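PDB 1JI0: ABC transporter from Thermotoga maritima, which binds ATP and probably hydrolyses it to power the uptake of branched-chain amino acids, as the nucleotide-binding subunit of an ABC transporter. Local coordinates for residues V14-A18 and I19-K23; L49-A53 and G54-A58; N72-A75 and H76-N79; Y210-T214 and G215-L219; N229-R233 and K234-G238. All coordinates share one frame; numbering follows the deposited sequence.

Interaction 1: residues V14-A18 and I19-K23; sequences VYYGA and IHAIK. With ATP (adenosine-5'-triphosphate), chain B.
The rings of Y15 and H20 lie almost parallel in an offset stack, planes at 5° and centroids 3.9 Å apart, with H20 CD2 over one face of Y15. K23 CG covers the opposite face of the imidazole, and V14 O lies at its edge, in plane. The two strands, 14-16 and 19-23, form a beta hairpin with a classic bulge, where A21 and I22 both face V14; H20 NE2 is hydrogen-bonded to H13. On the other side of the hairpin I19 CD1 is modelled over one face of the Y16 phenol, implausibly close, so the details of this CH-pi contact are uncertain; ATP O4' sits at the ring's edge. Chi1 of 69° in Y16 and 62° in I19 sets each side chain between its own backbone N and carbonyl carbon, which turns the two groups across each other. V14 and I22 lie side by side and point the same way, CB of V14 3.8 Å from CG1 of I22. Y16 and I19 belong to the ATP pocket, where an aromatic residue from this antiparallel sheet commonly meets the nucleotide in ABC proteins (the A-loop). From I19, the branch that reaches the adenine is CG2, 3.6 Å from ATP N3.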
# COMPACT_ATOMS: atom_id res chain seq x y z
N VAL A 14 9.99 -14.21 8.77
CA VAL A 14 8.69 -14.31 9.40
C VAL A 14 8.22 -15.76 9.39
O VAL A 14 8.19 -16.41 8.35
CB VAL A 14 7.64 -13.43 8.70
CG1 VAL A 14 6.28 -13.62 9.35
CG2 VAL A 14 8.06 -11.97 8.78
N TYR A 15 7.88 -16.25 10.58
CA TYR A 15 7.41 -17.61 10.76
C TYR A 15 6.06 -17.55 11.45
O TYR A 15 5.89 -16.82 12.42
CB TYR A 15 8.34 -18.39 11.68
CG TYR A 15 9.76 -18.60 11.21
CD1 TYR A 15 10.15 -19.80 10.62
CD2 TYR A 15 10.74 -17.63 11.45
CE1 TYR A 15 11.49 -20.04 10.29
CE2 TYR A 15 12.08 -17.86 11.13
CZ TYR A 15 12.45 -19.06 10.56
OH TYR A 15 13.78 -19.30 10.28
N TYR A 16 5.10 -18.30 10.95
CA TYR A 16 3.84 -18.42 11.68
C TYR A 16 3.12 -19.74 11.35
O TYR A 16 2.97 -20.14 10.21
CB TYR A 16 2.95 -17.23 11.30
CG TYR A 16 2.51 -17.34 9.88
CD1 TYR A 16 1.43 -18.14 9.55
CD2 TYR A 16 3.14 -16.58 8.89
CE1 TYR A 16 0.95 -18.18 8.25
CE2 TYR A 16 2.67 -16.62 7.59
CZ TYR A 16 1.58 -17.41 7.27
OH TYR A 16 1.09 -17.43 5.98
N GLY A 17 2.69 -20.43 12.43
CA GLY A 17 1.98 -21.69 12.24
C GLY A 17 2.94 -22.85 12.00
O GLY A 17 3.48 -23.45 12.92
N ALA A 18 3.11 -23.19 10.71
CA ALA A 18 4.03 -24.28 10.37
C ALA A 18 4.99 -23.87 9.26
O ALA A 18 5.72 -24.68 8.70
CB ALA A 18 3.20 -25.48 9.93
N ILE A 19 4.80 -22.62 8.84
CA ILE A 19 5.47 -22.14 7.64
C ILE A 19 6.45 -21.00 7.89
O ILE A 19 6.24 -20.15 8.75
CB ILE A 19 4.44 -21.72 6.56
CG1 ILE A 19 3.57 -20.57 7.06
CG2 ILE A 19 3.55 -22.90 6.20
CD1 ILE A 19 4.22 -19.21 6.95
N HIS A 20 7.52 -21.01 7.11
CA HIS A 20 8.56 -19.99 7.16
C HIS A 20 8.21 -19.07 5.98
O HIS A 20 8.82 -19.16 4.92
CB HIS A 20 9.92 -20.65 6.95
CG HIS A 20 11.08 -19.72 7.06
ND1 HIS A 20 12.36 -20.09 6.74
CD2 HIS A 20 11.15 -18.43 7.46
CE1 HIS A 20 13.18 -19.07 6.94
NE2 HIS A 20 12.47 -18.05 7.38
N ALA A 21 7.21 -18.22 6.18
CA ALA A 21 6.71 -17.31 5.16
C ALA A 21 7.74 -16.41 4.49
O ALA A 21 7.86 -16.42 3.26
CB ALA A 21 5.59 -16.47 5.75
N ILE A 22 8.46 -15.61 5.27
CA ILE A 22 9.47 -14.72 4.72
C ILE A 22 10.83 -15.22 5.17
O ILE A 22 11.07 -15.39 6.36
CB ILE A 22 9.26 -13.27 5.21
CG1 ILE A 22 7.83 -12.81 4.92
CG2 ILE A 22 10.25 -12.35 4.52
CD1 ILE A 22 7.47 -12.83 3.44
N LYS A 23 11.72 -15.46 4.22
CA LYS A 23 13.04 -15.99 4.54
C LYS A 23 14.23 -15.06 4.36
O LYS A 23 15.13 -15.36 3.58
CB LYS A 23 13.27 -17.26 3.73
CG LYS A 23 12.08 -18.21 3.74
CD LYS A 23 12.30 -19.36 2.78
CE LYS A 23 11.10 -20.28 2.75
NZ LYS A 23 11.29 -21.35 1.74
PG ATP B . -2.39 -11.97 -0.44
O1G ATP B . -3.51 -12.31 -1.33
O2G ATP B . -1.71 -10.70 -0.74
O3G ATP B . -2.69 -12.25 1.01
PB ATP B . 0.32 -13.14 -0.43
O1B ATP B . 1.10 -13.74 -1.55
O2B ATP B . 0.73 -11.84 0.07
O3B ATP B . -1.25 -13.04 -0.87
PA ATP B . 0.55 -14.33 2.25
O1A ATP B . -0.45 -13.55 2.99
O2A ATP B . 1.98 -14.13 2.57
O3A ATP B . 0.25 -14.22 0.68
O5' ATP B . 0.18 -15.84 2.42
C5' ATP B . 0.94 -16.87 1.77
C4' ATP B . 1.80 -17.62 2.73
O4' ATP B . 0.90 -18.34 3.63
C3' ATP B . 2.62 -18.69 2.05
O3' ATP B . 3.98 -18.61 2.51
C2' ATP B . 1.93 -19.96 2.44
O2' ATP B . 2.80 -21.09 2.51
C1' ATP B . 1.45 -19.63 3.86
N9 ATP B . 0.39 -20.53 4.45
C8 ATP B . -0.68 -20.17 5.24
N7 ATP B . -1.45 -21.15 5.63
C5 ATP B . -0.85 -22.26 5.04
C6 ATP B . -1.18 -23.65 5.06
N6 ATP B . -2.23 -24.09 5.73
N1 ATP B . -0.38 -24.52 4.38
C2 ATP B . 0.68 -24.06 3.71
N3 ATP B . 1.10 -22.78 3.61
C4 ATP B . 0.27 -21.91 4.32

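Interaction 2: residues L49-A53 and G54-A58; sequences LSAIA and GLVRA
The carbonyl O of S50 takes the amide of L55 in the shortest polar bond of this turn, 2.7 Å from L55 N to S50 O and nearly straight at 171°. Its companion runs from G54 N to A51 O at 2.8 Å, and the pair closes helix 45-52 with a Schellman motif. The two bonds reach their acceptors differently: L55 N is tilted 33° from the carbonyl plane of S50, whereas G54 N stands well above that of A51 and is not on a lone pair. G54 has positive phi, and a CB there would collide with the carbonyl O of A53, so the turn suits a residue without a side chain.

Beyond the glycine the chain folds back along the helix, and apolar groups close the turn. V56 does this with one branch: chi1 of 61° puts CG1 between its own backbone N and carbonyl carbon, and that methyl lies against the last helical turn, 3.7 Å from S50 CB and 3.8 Å from A51 CB. L55 lies alongside instead, its CB 4.0 Å from S50 CB and its CG 4.0 Å from A53 CB. The hydroxyl of S50 is turned back into the helix, where OG is hydrogen-bonded to T46 O.

This helix starts within the P-loop, and its T46 and T47 bind ATP; the turn leads the chain out toward strand 60-65. A51 and V56 also pack on V14 of strand 5-16. Among the side chains of 54-58, V56 CG1 comes nearest the helix backbone, 3.3 Å from A51 N.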
# COMPACT_ATOMS: atom_id res chain seq x y z
N LEU A 49 3.74 -6.96 4.51
CA LEU A 49 3.07 -5.74 4.96
C LEU A 49 2.59 -5.87 6.40
O LEU A 49 2.62 -4.90 7.17
CB LEU A 49 1.87 -5.41 4.07
CG LEU A 49 2.06 -5.10 2.59
CD1 LEU A 49 0.73 -4.68 2.00
CD2 LEU A 49 3.08 -3.99 2.40
N SER A 50 2.13 -7.07 6.76
CA SER A 50 1.64 -7.32 8.11
C SER A 50 2.79 -7.19 9.10
O SER A 50 2.62 -6.60 10.16
CB SER A 50 1.02 -8.72 8.21
OG SER A 50 -0.21 -8.77 7.51
N ALA A 51 3.94 -7.75 8.75
CA ALA A 51 5.11 -7.67 9.62
C ALA A 51 5.45 -6.20 9.83
O ALA A 51 5.60 -5.74 10.97
CB ALA A 51 6.27 -8.42 9.00
N ILE A 52 5.55 -5.46 8.74
CA ILE A 52 5.87 -4.03 8.81
C ILE A 52 4.90 -3.30 9.72
O ILE A 52 5.31 -2.44 10.51
CB ILE A 52 5.85 -3.38 7.41
CG1 ILE A 52 7.00 -3.92 6.55
CG2 ILE A 52 5.96 -1.86 7.54
CD1 ILE A 52 6.90 -3.56 5.07
N ALA A 53 3.62 -3.64 9.62
CA ALA A 53 2.57 -3.00 10.43
C ALA A 53 2.49 -3.59 11.84
O ALA A 53 1.69 -3.15 12.67
CB ALA A 53 1.22 -3.14 9.74
N GLY A 54 3.32 -4.60 12.11
CA GLY A 54 3.33 -5.23 13.41
C GLY A 54 2.12 -6.11 13.69
O GLY A 54 1.70 -6.25 14.84
N LEU A 55 1.56 -6.71 12.65
CA LEU A 55 0.40 -7.58 12.80
C LEU A 55 0.83 -9.03 12.91
O LEU A 55 0.05 -9.90 13.30
CB LEU A 55 -0.55 -7.39 11.61
CG LEU A 55 -1.03 -5.96 11.41
CD1 LEU A 55 -1.97 -5.88 10.22
CD2 LEU A 55 -1.73 -5.48 12.67
N VAL A 56 2.07 -9.31 12.55
CA VAL A 56 2.62 -10.65 12.64
C VAL A 56 4.03 -10.43 13.17
O VAL A 56 4.63 -9.39 12.91
CB VAL A 56 2.63 -11.36 11.27
CG1 VAL A 56 3.49 -10.61 10.28
CG2 VAL A 56 3.14 -12.78 11.43
N ARG A 57 4.57 -11.40 13.90
CA ARG A 57 5.90 -11.25 14.48
C ARG A 57 7.07 -11.48 13.54
O ARG A 57 7.05 -12.36 12.69
CB ARG A 57 6.05 -12.17 15.69
CG ARG A 57 7.38 -11.99 16.42
CD ARG A 57 7.59 -13.05 17.48
NE ARG A 57 8.92 -12.98 18.06
CZ ARG A 57 9.37 -11.96 18.79
NH1 ARG A 57 10.61 -11.99 19.27
NH2 ARG A 57 8.58 -10.93 19.05
N ALA A 58 8.11 -10.67 13.73
CA ALA A 58 9.33 -10.78 12.95
C ALA A 58 10.34 -11.50 13.84
O ALA A 58 10.85 -10.91 14.79
CB ALA A 58 9.85 -9.40 12.57

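Interaction 3: residues N72-A75 and H76-N79; sequences NKPA and HVIN
I78 can be followed outward from the first turn of helix 75-80 to the chain that leads into it. Its CB lies over the carbonyl oxygens of A75 and P74, at 3.8 Å from A75 O. One bond further, CG1 meets P74 O and then K73 CB, the latter at 3.9 Å. The tip, CD1, reaches K73 O at 3.5 Å. In I78, chi1 of -67° holds CG1 anti to the carbonyl carbon, and chi2 of 172° carries CD1 on to K73.

P74 occupies the N-cap position, and its carbonyl O receives I78 N at 3.0 Å, nearly in line with the C=O bond, together with a weak, bent bond from V77 N. N79 N continues the helical pattern to A75 O. The pyrrolidine ring lies beside V77, both pointing the same way, and P74 CB and V77 CG2 are tight at 3.5 Å. V77 CG2 also covers one face of the H76 imidazole, while H76 CD2 stands 3.7 Å from P74 CB. With alanine in place of I78, the CB of K73 and the carbonyls of K73 and P74 would probably lose their apolar cover, leaving a gap between the incoming chain and the helix.

The contact lies largely at the surface, with I78 its buried member, and A75 touches L55. Backbone bonds therefore set the start of the helix, while proline, valine and isoleucine give it an apolar wrapping; the side chains contribute fit rather than charge pairing.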
# COMPACT_ATOMS: atom_id res chain seq x y z
N ASN A 72 8.69 -5.16 15.49
CA ASN A 72 7.81 -5.73 16.50
C ASN A 72 7.13 -4.75 17.45
O ASN A 72 6.67 -5.15 18.52
CB ASN A 72 8.55 -6.81 17.28
CG ASN A 72 8.85 -8.03 16.44
OD1 ASN A 72 7.96 -8.53 15.74
ND2 ASN A 72 10.09 -8.51 16.49
N LYS A 73 7.06 -3.48 17.08
CA LYS A 73 6.38 -2.52 17.93
C LYS A 73 4.89 -2.76 17.80
O LYS A 73 4.44 -3.42 16.86
CB LYS A 73 6.69 -1.08 17.50
CG LYS A 73 8.05 -0.56 17.95
CD LYS A 73 8.17 0.94 17.71
CE LYS A 73 9.48 1.48 18.24
NZ LYS A 73 9.66 1.24 19.70
N PRO A 74 4.09 -2.24 18.74
CA PRO A 74 2.63 -2.42 18.70
C PRO A 74 2.02 -1.84 17.43
O PRO A 74 2.32 -0.70 17.04
CB PRO A 74 2.16 -1.68 19.95
CG PRO A 74 3.34 -1.78 20.88
CD PRO A 74 4.49 -1.50 19.95
N ALA A 75 1.14 -2.61 16.79
CA ALA A 75 0.50 -2.16 15.56
C ALA A 75 -0.14 -0.79 15.73
O ALA A 75 -0.08 0.05 14.83
CB ALA A 75 -0.57 -3.18 15.14
N HIS A 76 -0.73 -0.54 16.90
CA HIS A 76 -1.38 0.73 17.14
C HIS A 76 -0.38 1.89 17.21
O HIS A 76 -0.70 3.02 16.85
CB HIS A 76 -2.27 0.64 18.40
CG HIS A 76 -1.55 0.79 19.71
ND1 HIS A 76 -1.23 2.02 20.24
CD2 HIS A 76 -1.14 -0.13 20.61
CE1 HIS A 76 -0.65 1.86 21.42
NE2 HIS A 76 -0.58 0.56 21.67
N VAL A 77 0.84 1.58 17.65
CA VAL A 77 1.89 2.59 17.74
C VAL A 77 2.38 2.91 16.33
O VAL A 77 2.44 4.07 15.93
CB VAL A 77 3.09 2.08 18.56
CG1 VAL A 77 4.20 3.12 18.57
CG2 VAL A 77 2.65 1.76 19.98
N ILE A 78 2.71 1.86 15.58
CA ILE A 78 3.20 2.00 14.22
C ILE A 78 2.22 2.80 13.37
O ILE A 78 2.64 3.56 12.49
CB ILE A 78 3.44 0.61 13.59
CG1 ILE A 78 4.61 -0.07 14.31
CG2 ILE A 78 3.70 0.74 12.09
CD1 ILE A 78 4.83 -1.53 13.92
N ASN A 79 0.93 2.65 13.63
CA ASN A 79 -0.07 3.40 12.89
C ASN A 79 0.02 4.87 13.25
O ASN A 79 -0.02 5.74 12.38
CB ASN A 79 -1.47 2.89 13.22
CG ASN A 79 -2.55 3.70 12.54
OD1 ASN A 79 -2.72 3.64 11.32
ND2 ASN A 79 -3.28 4.49 13.32

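Interaction 4: residues Y210-T214 and G215-L219; sequences YVLET and GQIVL
Strands 210-213 and 216-219 run antiparallel with their short axes at 127°, joined by a type I' turn from E213 to Q216 and closed there by E213 N to Q216 O, 2.8 Å and 175°. G215 sits in the turn at positive phi, where a CB would collide with T214 O. On one face, L212 and I217 form a non-hydrogen-bonded pair, their side chains crossing so that the two CD1 methyls meet at 3.7 Å. I217 CG2 comes to the edge of the Y210 ring, in its plane, 4.0 Å from CD2 of Y210. V211 CG1 and V218 CG2 touch at 3.8 Å, and E213 crosses V218 at about a right angle, with OE1 of E213 3.5 Å from V218 CG1. Chi1 of -64° and an extended chain carry the carboxylate of E213 out past V218, where OE2 is hydrogen-bonded to Y236 OH. A leucine in place of E213 would probably leave the Y236 hydroxyl without its carboxylate mate. L212 also packs on A43 of the ATP pocket. The result is a beta hairpin with a two-residue type I' loop at the edge of the mixed sheet of the P-loop NTPase fold, its turn beside the nucleotide site.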
# COMPACT_ATOMS: atom_id res chain seq x y z
N TYR A 210 10.24 -5.17 -6.53
CA TYR A 210 10.87 -6.34 -5.92
C TYR A 210 10.01 -7.55 -6.28
O TYR A 210 8.78 -7.51 -6.14
CB TYR A 210 10.92 -6.20 -4.39
CG TYR A 210 11.84 -5.14 -3.87
CD1 TYR A 210 11.40 -3.82 -3.70
CD2 TYR A 210 13.16 -5.45 -3.52
CE1 TYR A 210 12.26 -2.84 -3.19
CE2 TYR A 210 14.01 -4.48 -3.02
CZ TYR A 210 13.56 -3.18 -2.85
OH TYR A 210 14.42 -2.23 -2.37
N VAL A 211 10.64 -8.62 -6.74
CA VAL A 211 9.90 -9.82 -7.12
C VAL A 211 10.07 -10.86 -6.02
O VAL A 211 11.16 -11.39 -5.81
CB VAL A 211 10.41 -10.40 -8.46
CG1 VAL A 211 9.58 -11.63 -8.83
CG2 VAL A 211 10.30 -9.36 -9.55
N LEU A 212 8.98 -11.13 -5.31
CA LEU A 212 8.96 -12.09 -4.21
C LEU A 212 8.45 -13.46 -4.68
O LEU A 212 7.38 -13.57 -5.26
CB LEU A 212 8.05 -11.55 -3.09
CG LEU A 212 7.92 -12.26 -1.73
CD1 LEU A 212 9.21 -12.15 -0.93
CD2 LEU A 212 6.79 -11.60 -0.93
N GLU A 213 9.25 -14.50 -4.44
CA GLU A 213 8.90 -15.86 -4.80
C GLU A 213 9.19 -16.76 -3.61
O GLU A 213 10.34 -16.89 -3.20
CB GLU A 213 9.71 -16.35 -6.01
CG GLU A 213 9.46 -15.57 -7.28
CD GLU A 213 9.95 -16.31 -8.52
OE1 GLU A 213 11.04 -16.92 -8.46
OE2 GLU A 213 9.24 -16.27 -9.56
N THR A 214 8.15 -17.37 -3.07
CA THR A 214 8.26 -18.26 -1.92
C THR A 214 9.11 -17.65 -0.80
O THR A 214 10.13 -18.22 -0.40
CB THR A 214 8.84 -19.64 -2.31
OG1 THR A 214 8.03 -20.22 -3.35
CG2 THR A 214 8.82 -20.60 -1.12
N GLY A 215 8.70 -16.47 -0.33
CA GLY A 215 9.40 -15.82 0.76
C GLY A 215 10.77 -15.20 0.51
O GLY A 215 11.41 -14.76 1.46
N GLN A 216 11.23 -15.17 -0.73
CA GLN A 216 12.53 -14.57 -1.03
C GLN A 216 12.48 -13.65 -2.26
O GLN A 216 11.70 -13.87 -3.18
CB GLN A 216 13.57 -15.66 -1.29
CG GLN A 216 13.76 -16.65 -0.16
CD GLN A 216 15.05 -17.44 -0.30
OE1 GLN A 216 16.14 -16.91 -0.08
NE2 GLN A 216 14.94 -18.70 -0.70
N ILE A 217 13.31 -12.61 -2.26
CA ILE A 217 13.36 -11.69 -3.39
C ILE A 217 14.32 -12.30 -4.41
O ILE A 217 15.49 -12.51 -4.12
CB ILE A 217 13.90 -10.30 -2.96
CG1 ILE A 217 13.06 -9.73 -1.82
CG2 ILE A 217 13.87 -9.33 -4.15
CD1 ILE A 217 11.59 -9.62 -2.13
N VAL A 218 13.82 -12.59 -5.61
CA VAL A 218 14.68 -13.19 -6.63
C VAL A 218 15.20 -12.15 -7.61
O VAL A 218 16.14 -12.41 -8.36
CB VAL A 218 13.92 -14.29 -7.41
CG1 VAL A 218 13.51 -15.40 -6.45
CG2 VAL A 218 12.69 -13.72 -8.08
N LEU A 219 14.59 -10.97 -7.60
CA LEU A 219 14.98 -9.90 -8.51
C LEU A 219 14.41 -8.58 -8.02
O LEU A 219 13.32 -8.54 -7.45
CB LEU A 219 14.43 -10.20 -9.91
CG LEU A 219 14.78 -9.28 -11.07
CD1 LEU A 219 16.28 -9.28 -11.30
CD2 LEU A 219 14.07 -9.75 -12.33
O HOH W 1 11.91 -19.78 -1.01

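Interaction 5: residues N229-R233 and K234-G238; sequences NEMVR and KAYLG
Chi1 of -179° in M231, a selenomethionine, and -64° in Y236 send these side chains the same way from the helix, so they lie side by side. Bends at chi2 and chi3 of M231 then turn the selenium to the rim of the phenol. SE is 4.2 Å from Y236 CE2 and close to the ring plane, a Met-aromatic contact made at the edge; it also touches A235 CB at 4.2 Å.

V232 and L237 pack one turn on, V232 CG1 lying 4.2 Å from L237 CD1. E230 and K234 cross obliquely, CG of E230 3.8 Å from K234 CD and OE2 beside the same methylene, although the carboxylate and the ammonium do not meet. The helix opens with N229 as N-cap: its OD1 accepts V232 N at 3.1 Å, in the carbonyl plane and on a lone pair, and receives a weak bond from M231 N. At the far end V232 O takes Y236 N at 2.6 Å and a weak bond from L237 N, while R233 O holds L237 N from above its carbonyl plane.

R233 has NH1 hydrogen-bonded to L227 O. Inward, M231 and V232 press on L219 of strand 216-222, V232 and L237 also meet helix 199-205, and the polar end of Y236 lies on the hairpin at E213. This C-terminal helix thus joins the sheet edge chiefly through selenium, aromatic and branched aliphatic groups. The E230 and K234 charges, near but not paired, probably add at most a weak attraction on its outer side.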
# COMPACT_ATOMS: atom_id res chain seq x y z
N ASN A 229 12.75 -7.25 -18.43
CA ASN A 229 13.47 -8.45 -18.05
C ASN A 229 12.70 -9.66 -18.57
O ASN A 229 11.50 -9.79 -18.32
CB ASN A 229 13.62 -8.53 -16.53
CG ASN A 229 14.32 -9.80 -16.08
OD1 ASN A 229 13.68 -10.82 -15.82
ND2 ASN A 229 15.64 -9.74 -16.01
N GLU A 230 13.39 -10.53 -19.29
CA GLU A 230 12.77 -11.70 -19.89
C GLU A 230 12.10 -12.63 -18.89
O GLU A 230 11.04 -13.19 -19.19
CB GLU A 230 13.81 -12.48 -20.71
CG GLU A 230 13.21 -13.46 -21.71
CD GLU A 230 12.29 -12.77 -22.72
OE1 GLU A 230 12.71 -11.76 -23.33
OE2 GLU A 230 11.14 -13.24 -22.90
N MSE A 231 12.69 -12.78 -17.71
CA MSE A 231 12.12 -13.65 -16.67
C MSE A 231 10.80 -13.08 -16.16
O MSE A 231 9.83 -13.82 -15.97
CB MSE A 231 13.10 -13.81 -15.50
CG MSE A 231 12.60 -14.72 -14.37
SE MSE A 231 11.38 -13.91 -13.06
CE MSE A 231 12.68 -13.32 -11.75
N VAL A 232 10.77 -11.78 -15.92
CA VAL A 232 9.55 -11.14 -15.44
C VAL A 232 8.46 -11.27 -16.50
O VAL A 232 7.35 -11.72 -16.22
CB VAL A 232 9.77 -9.64 -15.13
CG1 VAL A 232 8.45 -8.99 -14.74
CG2 VAL A 232 10.79 -9.49 -13.98
N ARG A 233 8.79 -10.89 -17.74
CA ARG A 233 7.84 -10.96 -18.85
C ARG A 233 7.20 -12.33 -19.01
O ARG A 233 5.98 -12.45 -19.10
CB ARG A 233 8.53 -10.53 -20.14
CG ARG A 233 9.01 -9.08 -20.08
CD ARG A 233 9.88 -8.71 -21.25
NE ARG A 233 9.13 -8.59 -22.49
CZ ARG A 233 8.57 -7.47 -22.93
NH1 ARG A 233 8.68 -6.35 -22.23
NH2 ARG A 233 7.92 -7.47 -24.08
N LYS A 234 8.02 -13.38 -19.04
CA LYS A 234 7.51 -14.73 -19.21
C LYS A 234 6.80 -15.28 -17.98
O LYS A 234 5.74 -15.90 -18.09
CB LYS A 234 8.65 -15.67 -19.62
CG LYS A 234 9.20 -15.41 -21.02
CD LYS A 234 10.53 -16.11 -21.28
CE LYS A 234 10.47 -17.60 -20.96
NZ LYS A 234 9.41 -18.31 -21.73
N ALA A 235 7.37 -15.04 -16.81
CA ALA A 235 6.79 -15.55 -15.57
C ALA A 235 5.62 -14.75 -15.00
O ALA A 235 4.69 -15.33 -14.42
CB ALA A 235 7.89 -15.68 -14.51
N TYR A 236 5.65 -13.44 -15.15
CA TYR A 236 4.59 -12.61 -14.59
C TYR A 236 3.76 -11.80 -15.59
O TYR A 236 2.74 -11.23 -15.22
CB TYR A 236 5.19 -11.68 -13.53
CG TYR A 236 5.76 -12.43 -12.35
CD1 TYR A 236 4.94 -12.88 -11.32
CD2 TYR A 236 7.12 -12.74 -12.29
CE1 TYR A 236 5.46 -13.63 -10.26
CE2 TYR A 236 7.65 -13.49 -11.24
CZ TYR A 236 6.82 -13.93 -10.23
OH TYR A 236 7.33 -14.67 -9.20
N LEU A 237 4.19 -11.74 -16.85
CA LEU A 237 3.44 -10.97 -17.84
C LEU A 237 2.95 -11.80 -19.04
O LEU A 237 2.32 -11.28 -19.95
CB LEU A 237 4.29 -9.78 -18.30
CG LEU A 237 4.91 -8.95 -17.16
CD1 LEU A 237 5.72 -7.81 -17.72
CD2 LEU A 237 3.82 -8.42 -16.25
N GLY A 238 3.25 -13.10 -19.01
CA GLY A 238 2.83 -14.02 -20.07
C GLY A 238 3.41 -13.83 -21.46
O GLY A 238 2.66 -13.61 -22.41

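Overall arrangement
Interactions 1 and 4 are both beta hairpins, partly buried and in contact near the nucleotide, K23 of the first meeting G215 of the second through backbone atoms. Interaction 1 belongs to the antiparallel sheet and stacks rings; interaction 4 closes the edge of the mixed sheet with aliphatic pairs. Interaction 2, at the end of the P-loop helix and likewise partly buried, packs against V14 of interaction 1 and touches interaction 3, where A58 N meets N72 OD1. Interactions 3 and 5 are surface contacts along short helices on opposite sides of the chain's centre, about 36 Å apart between centres. Interaction 5 touches interaction 4 through polar as well as apolar side chains.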